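PDB 1WC2: endoglucanase from Mytilus edulis, which hydrolyses internal beta-1,4-glucosidic linkages of soluble cellulose derivatives such as carboxymethylcellulose, and also shows expansin activity. Local coordinates for residues A[85-97]-A[138-150]. Sequence-based numbering, arbitrary orientation.
Sequences QGGPVREGLSKTF and SQVTGMGWNNPET
Trp145 lies in the arch of segment 85-97 and packs its indole against Val89, Leu93 and Phe97. Val89 CG2 and Leu93 CD1 approach the pyrrole part, the leucine methyl 3.6 Å from Trp145 NE1, while at the far end Trp145 CZ3 meets the edge of the Phe97 ring, 3.9 Å from CE1. Having CG anti to the carbonyl carbon (chi1 -71°) turns the indole back toward segment 85-97 although its CB points away from it. Over one indole face sits Met143 CE, 3.6 Å above the plane; the flexible thioether bends at chi3 to reach it, and its SD also rests 3.6 Å from Lys95 CG. Of the lysine side chain it is the aliphatic part that packs here, while NZ forms a salt bridge with Asp164. Val140 CG2 closes on Phe97 CE2, and both side chains also touch Leu133 of strand 129-134. Replacing Trp145 by alanine is likely to leave a gap beside Val89, Leu93 and Phe97 and the Met143 methyl without its aromatic partner.

The other end of the contact is polar. Gly87 N donates to Asn146 O (3.0 Å, 149°), and Gly86 passes so close to that carbonyl that a side chain would clash. Asn147 ND2 reaches Gln85 O at 3.0 Å, coming from above the carbonyl plane though the acceptor lies in its own amide plane; Asn147 OD1 accepts from Asn21 N, which fixes the amide's rotation. The side chain of Asn147 lies about 8 Å from that of Asp132, the probable proton donor. Three waters extend the link, one joining Gly87 O, Gly144 O and Asn146 N. Thus, within the double-psi barrel domain, apolar side chains pack the start of strand 94-100, whereas backbone bonds, the Asn147 amide and water hold the glycine-rich loop.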
loop_
_atom_site.group_PDB
_atom_site.type_symbol
_atom_site.label_atom_id
_atom_site.label_comp_id
_atom_site.label_asym_id
_atom_site.label_seq_id
_atom_site.Cartn_x
_atom_site.Cartn_y
_atom_site.Cartn_z
ATOM N N GLN A 85 17.408 -2.474 -1.317
ATOM C CA GLN A 85 16.028 -2.550 -1.800
ATOM C C GLN A 85 15.287 -1.221 -1.579
ATOM O O GLN A 85 14.063 -1.206 -1.414
ATOM C CB GLN A 85 15.268 -3.671 -1.074
ATOM C CG GLN A 85 15.750 -5.076 -1.386
ATOM C CD GLN A 85 15.193 -5.684 -2.656
ATOM O OE1 GLN A 85 14.624 -5.005 -3.501
ATOM N NE2 GLN A 85 15.314 -7.002 -2.761
ATOM N N GLY A 86 16.024 -0.119 -1.561
ATOM C CA GLY A 86 15.475 1.204 -1.318
ATOM C C GLY A 86 16.621 2.172 -1.094
ATOM O O GLY A 86 17.783 1.837 -1.336
ATOM N N GLY A 87 16.303 3.375 -0.632
ATOM C CA GLY A 87 17.323 4.380 -0.381
ATOM C C GLY A 87 16.890 5.437 0.607
ATOM O O GLY A 87 15.748 5.425 1.083
ATOM N N PRO A 88 17.821 6.344 0.929
ATOM C CA PRO A 88 17.591 7.370 1.956
ATOM C C PRO A 88 16.426 8.316 1.661
ATOM O O PRO A 88 16.151 8.634 0.503
ATOM C CB PRO A 88 18.924 8.146 1.999
ATOM C CG PRO A 88 19.910 7.374 1.274
ATOM C CD PRO A 88 19.192 6.412 0.388
ATOM N N VAL A 89 15.761 8.756 2.728
ATOM C CA VAL A 89 14.677 9.729 2.660
ATOM C C VAL A 89 14.594 10.518 3.975
ATOM O O VAL A 89 14.964 10.009 5.028
ATOM C CB VAL A 89 13.332 9.012 2.379
ATOM C CG1 VAL A 89 12.935 8.118 3.545
ATOM C CG2 VAL A 89 12.229 10.003 2.052
ATOM N N ARG A 90 14.100 11.751 3.918
ATOM C CA ARG A 90 13.848 12.520 5.138
ATOM C C ARG A 90 12.823 11.795 6.014
ATOM O O ARG A 90 11.853 11.264 5.494
ATOM C CB ARG A 90 13.340 13.925 4.807
ATOM C CG ARG A 90 13.224 14.809 6.038
ATOM C CD ARG A 90 13.556 16.259 5.798
ATOM N NE ARG A 90 12.514 16.861 4.980
ATOM C CZ ARG A 90 12.646 17.248 3.716
ATOM N NH1 ARG A 90 13.804 17.132 3.063
ATOM N NH2 ARG A 90 11.597 17.772 3.098
ATOM N N GLU A 91 13.053 11.772 7.328
ATOM C CA GLU A 91 12.102 11.207 8.285
ATOM C C GLU A 91 10.925 12.152 8.439
ATOM O O GLU A 91 11.100 13.376 8.432
ATOM C CB GLU A 91 12.753 10.975 9.659
ATOM C CG GLU A 91 11.773 10.467 10.714
ATOM C CD GLU A 91 12.394 9.959 11.999
ATOM O OE1 GLU A 91 13.607 10.146 12.220
ATOM O OE2 GLU A 91 11.629 9.354 12.795
ATOM N N GLY A 92 9.731 11.589 8.586
ATOM C CA GLY A 92 8.544 12.351 8.925
ATOM C C GLY A 92 7.720 12.837 7.755
ATOM O O GLY A 92 6.741 13.561 7.965
ATOM N N LEU A 93 8.090 12.457 6.536
ATOM C CA LEU A 93 7.269 12.731 5.366
ATOM C C LEU A 93 6.071 11.791 5.390
ATOM O O LEU A 93 6.182 10.646 5.839
ATOM C CB LEU A 93 8.051 12.511 4.081
ATOM C CG LEU A 93 9.306 13.371 3.890
ATOM C CD1 LEU A 93 10.002 12.971 2.609
ATOM C CD2 LEU A 93 8.959 14.840 3.861
ATOM N N SER A 94 4.933 12.254 4.890
ATOM C CA SER A 94 3.737 11.424 4.923
ATOM C C SER A 94 2.742 11.693 3.803
ATOM O O SER A 94 2.442 12.854 3.487
ATOM C CB SER A 94 3.012 11.570 6.263
ATOM O OG SER A 94 2.378 12.831 6.367
ATOM N N LYS A 95 2.198 10.604 3.263
ATOM C CA LYS A 95 1.121 10.649 2.284
ATOM C C LYS A 95 0.173 9.483 2.582
ATOM O O LYS A 95 0.562 8.507 3.242
ATOM C CB LYS A 95 1.647 10.515 0.844
ATOM C CG LYS A 95 2.440 11.710 0.305
ATOM C CD LYS A 95 1.610 12.979 0.209
ATOM C CE LYS A 95 2.378 14.113 -0.470
ATOM N NZ LYS A 95 1.649 15.405 -0.409
ATOM N N THR A 96 -1.047 9.579 2.064
ATOM C CA THR A 96 -2.080 8.572 2.268
ATOM C C THR A 96 -2.408 7.852 0.951
ATOM O O THR A 96 -2.589 8.495 -0.100
ATOM C CB THR A 96 -3.330 9.240 2.861
ATOM O OG1 THR A 96 -3.049 9.698 4.190
ATOM C CG2 THR A 96 -4.498 8.263 3.002
ATOM N N PHE A 97 -2.504 6.526 1.029
ATOM C CA PHE A 97 -2.716 5.651 -0.116
ATOM C C PHE A 97 -4.008 4.870 0.065
ATOM O O PHE A 97 -4.252 4.293 1.122
ATOM C CB PHE A 97 -1.532 4.681 -0.268
ATOM C CG PHE A 97 -0.217 5.374 -0.509
ATOM C CD1 PHE A 97 0.489 5.931 0.549
ATOM C CD2 PHE A 97 0.306 5.490 -1.789
ATOM C CE1 PHE A 97 1.680 6.609 0.337
ATOM C CE2 PHE A 97 1.511 6.163 -2.004
ATOM C CZ PHE A 97 2.194 6.723 -0.938
ATOM N N SER A 138 5.610 8.272 -11.514
ATOM C CA SER A 138 6.612 8.817 -10.604
ATOM C C SER A 138 5.990 9.640 -9.467
ATOM O O SER A 138 6.651 10.496 -8.876
ATOM C CB SER A 138 7.687 9.621 -11.371
ATOM O OG SER A 138 8.374 8.796 -12.302
ATOM N N GLN A 139 4.744 9.332 -9.118
ATOM C CA GLN A 139 4.105 10.047 -8.012
ATOM C C GLN A 139 4.814 9.810 -6.668
ATOM O O GLN A 139 4.795 10.677 -5.779
ATOM C CB GLN A 139 2.615 9.725 -7.909
ATOM C CG GLN A 139 2.231 8.232 -7.787
ATOM C CD GLN A 139 1.895 7.599 -9.142
ATOM O OE1 GLN A 139 2.744 7.530 -10.037
ATOM N NE2 GLN A 139 0.658 7.157 -9.298
ATOM N N VAL A 140 5.421 8.635 -6.509
ATOM C CA VAL A 140 6.135 8.305 -5.275
ATOM C C VAL A 140 7.623 8.670 -5.371
ATOM O O VAL A 140 8.133 9.376 -4.518
ATOM C CB VAL A 140 5.915 6.830 -4.848
ATOM C CG1 VAL A 140 6.642 6.522 -3.540
ATOM C CG2 VAL A 140 4.416 6.542 -4.699
ATOM N N THR A 141 8.330 8.226 -6.419
ATOM C CA THR A 141 9.754 8.570 -6.545
ATOM C C THR A 141 9.985 10.069 -6.781
ATOM O O THR A 141 11.048 10.569 -6.445
ATOM C CB THR A 141 10.459 7.777 -7.638
ATOM O OG1 THR A 141 9.644 7.739 -8.817
ATOM C CG2 THR A 141 10.683 6.318 -7.213
ATOM N N GLY A 142 8.991 10.790 -7.307
ATOM C CA GLY A 142 9.089 12.234 -7.466
ATOM C C GLY A 142 9.257 12.964 -6.139
ATOM O O GLY A 142 9.806 14.074 -6.105
ATOM N N MET A 143 8.770 12.346 -5.047
ATOM C CA MET A 143 8.947 12.864 -3.687
ATOM C C MET A 143 10.249 12.407 -3.029
ATOM O O MET A 143 10.476 12.678 -1.856
ATOM C CB MET A 143 7.826 12.371 -2.772
ATOM C CG MET A 143 6.443 12.692 -3.216
ATOM S SD MET A 143 5.200 12.295 -1.952
ATOM C CE MET A 143 5.193 10.491 -1.952
ATOM N N GLY A 144 11.094 11.690 -3.759
ATOM C CA GLY A 144 12.303 11.144 -3.169
ATOM C C GLY A 144 12.067 9.882 -2.349
ATOM O O GLY A 144 12.945 9.466 -1.604
ATOM N N TRP A 145 10.887 9.282 -2.478
ATOM C CA TRP A 145 10.589 8.025 -1.778
ATOM C C TRP A 145 11.014 6.813 -2.637
ATOM O O TRP A 145 10.315 6.430 -3.594
ATOM C CB TRP A 145 9.095 7.895 -1.492
ATOM C CG TRP A 145 8.467 8.796 -0.448
ATOM C CD1 TRP A 145 8.808 10.085 -0.113
ATOM C CD2 TRP A 145 7.296 8.481 0.318
ATOM N NE1 TRP A 145 7.943 10.559 0.849
ATOM C CE2 TRP A 145 7.001 9.597 1.125
ATOM C CE3 TRP A 145 6.471 7.344 0.417
ATOM C CZ2 TRP A 145 5.916 9.614 2.013
ATOM C CZ3 TRP A 145 5.398 7.360 1.293
ATOM C CH2 TRP A 145 5.134 8.485 2.084
ATOM N N ASN A 146 12.157 6.228 -2.290
ATOM C CA ASN A 146 12.662 4.992 -2.904
ATOM C C ASN A 146 12.445 3.848 -1.907
ATOM O O ASN A 146 13.307 3.561 -1.084
ATOM C CB ASN A 146 14.152 5.158 -3.270
ATOM C CG ASN A 146 14.802 3.892 -3.854
ATOM O OD1 ASN A 146 16.039 3.843 -4.030
ATOM N ND2 ASN A 146 14.007 2.895 -4.173
ATOM N N ASN A 147 11.269 3.233 -1.972
ATOM C CA ASN A 147 10.890 2.142 -1.072
ATOM C C ASN A 147 11.174 2.432 0.406
ATOM O O ASN A 147 11.823 1.637 1.109
ATOM C CB ASN A 147 11.567 0.843 -1.513
ATOM C CG ASN A 147 11.250 0.492 -2.948
ATOM O OD1 ASN A 147 10.347 1.079 -3.547
ATOM N ND2 ASN A 147 11.965 -0.479 -3.495
ATOM N N PRO A 148 10.677 3.559 0.917
ATOM C CA PRO A 148 10.967 3.897 2.310
ATOM C C PRO A 148 10.368 2.892 3.295
ATOM O O PRO A 148 9.311 2.322 3.048
ATOM C CB PRO A 148 10.272 5.256 2.485
ATOM C CG PRO A 148 9.167 5.232 1.499
ATOM C CD PRO A 148 9.756 4.542 0.310
ATOM N N GLU A 149 11.056 2.709 4.414
ATOM C CA GLU A 149 10.470 2.097 5.612
ATOM C C GLU A 149 9.476 3.095 6.228
ATOM O O GLU A 149 9.780 4.289 6.309
ATOM C CB GLU A 149 11.584 1.774 6.608
ATOM C CG GLU A 149 11.165 1.064 7.882
ATOM C CD GLU A 149 12.332 0.894 8.838
ATOM O OE1 GLU A 149 12.964 1.930 9.180
ATOM O OE2 GLU A 149 12.616 -0.267 9.241
ATOM N N THR A 150 8.316 2.626 6.690
ATOM C CA THR A 150 7.276 3.522 7.194
ATOM C C THR A 150 6.638 3.007 8.473
ATOM O O THR A 150 6.751 1.823 8.797
ATOM C CB THR A 150 6.142 3.710 6.151
ATOM O OG1 THR A 150 5.408 2.485 5.970
ATOM C CG2 THR A 150 6.684 4.158 4.779
HETATM O O HOH W 1 13.079 -0.692 1.343
HETATM O O HOH W 2 13.636 6.842 -0.024
HETATM O O HOH W 3 14.851 10.976 -0.601
#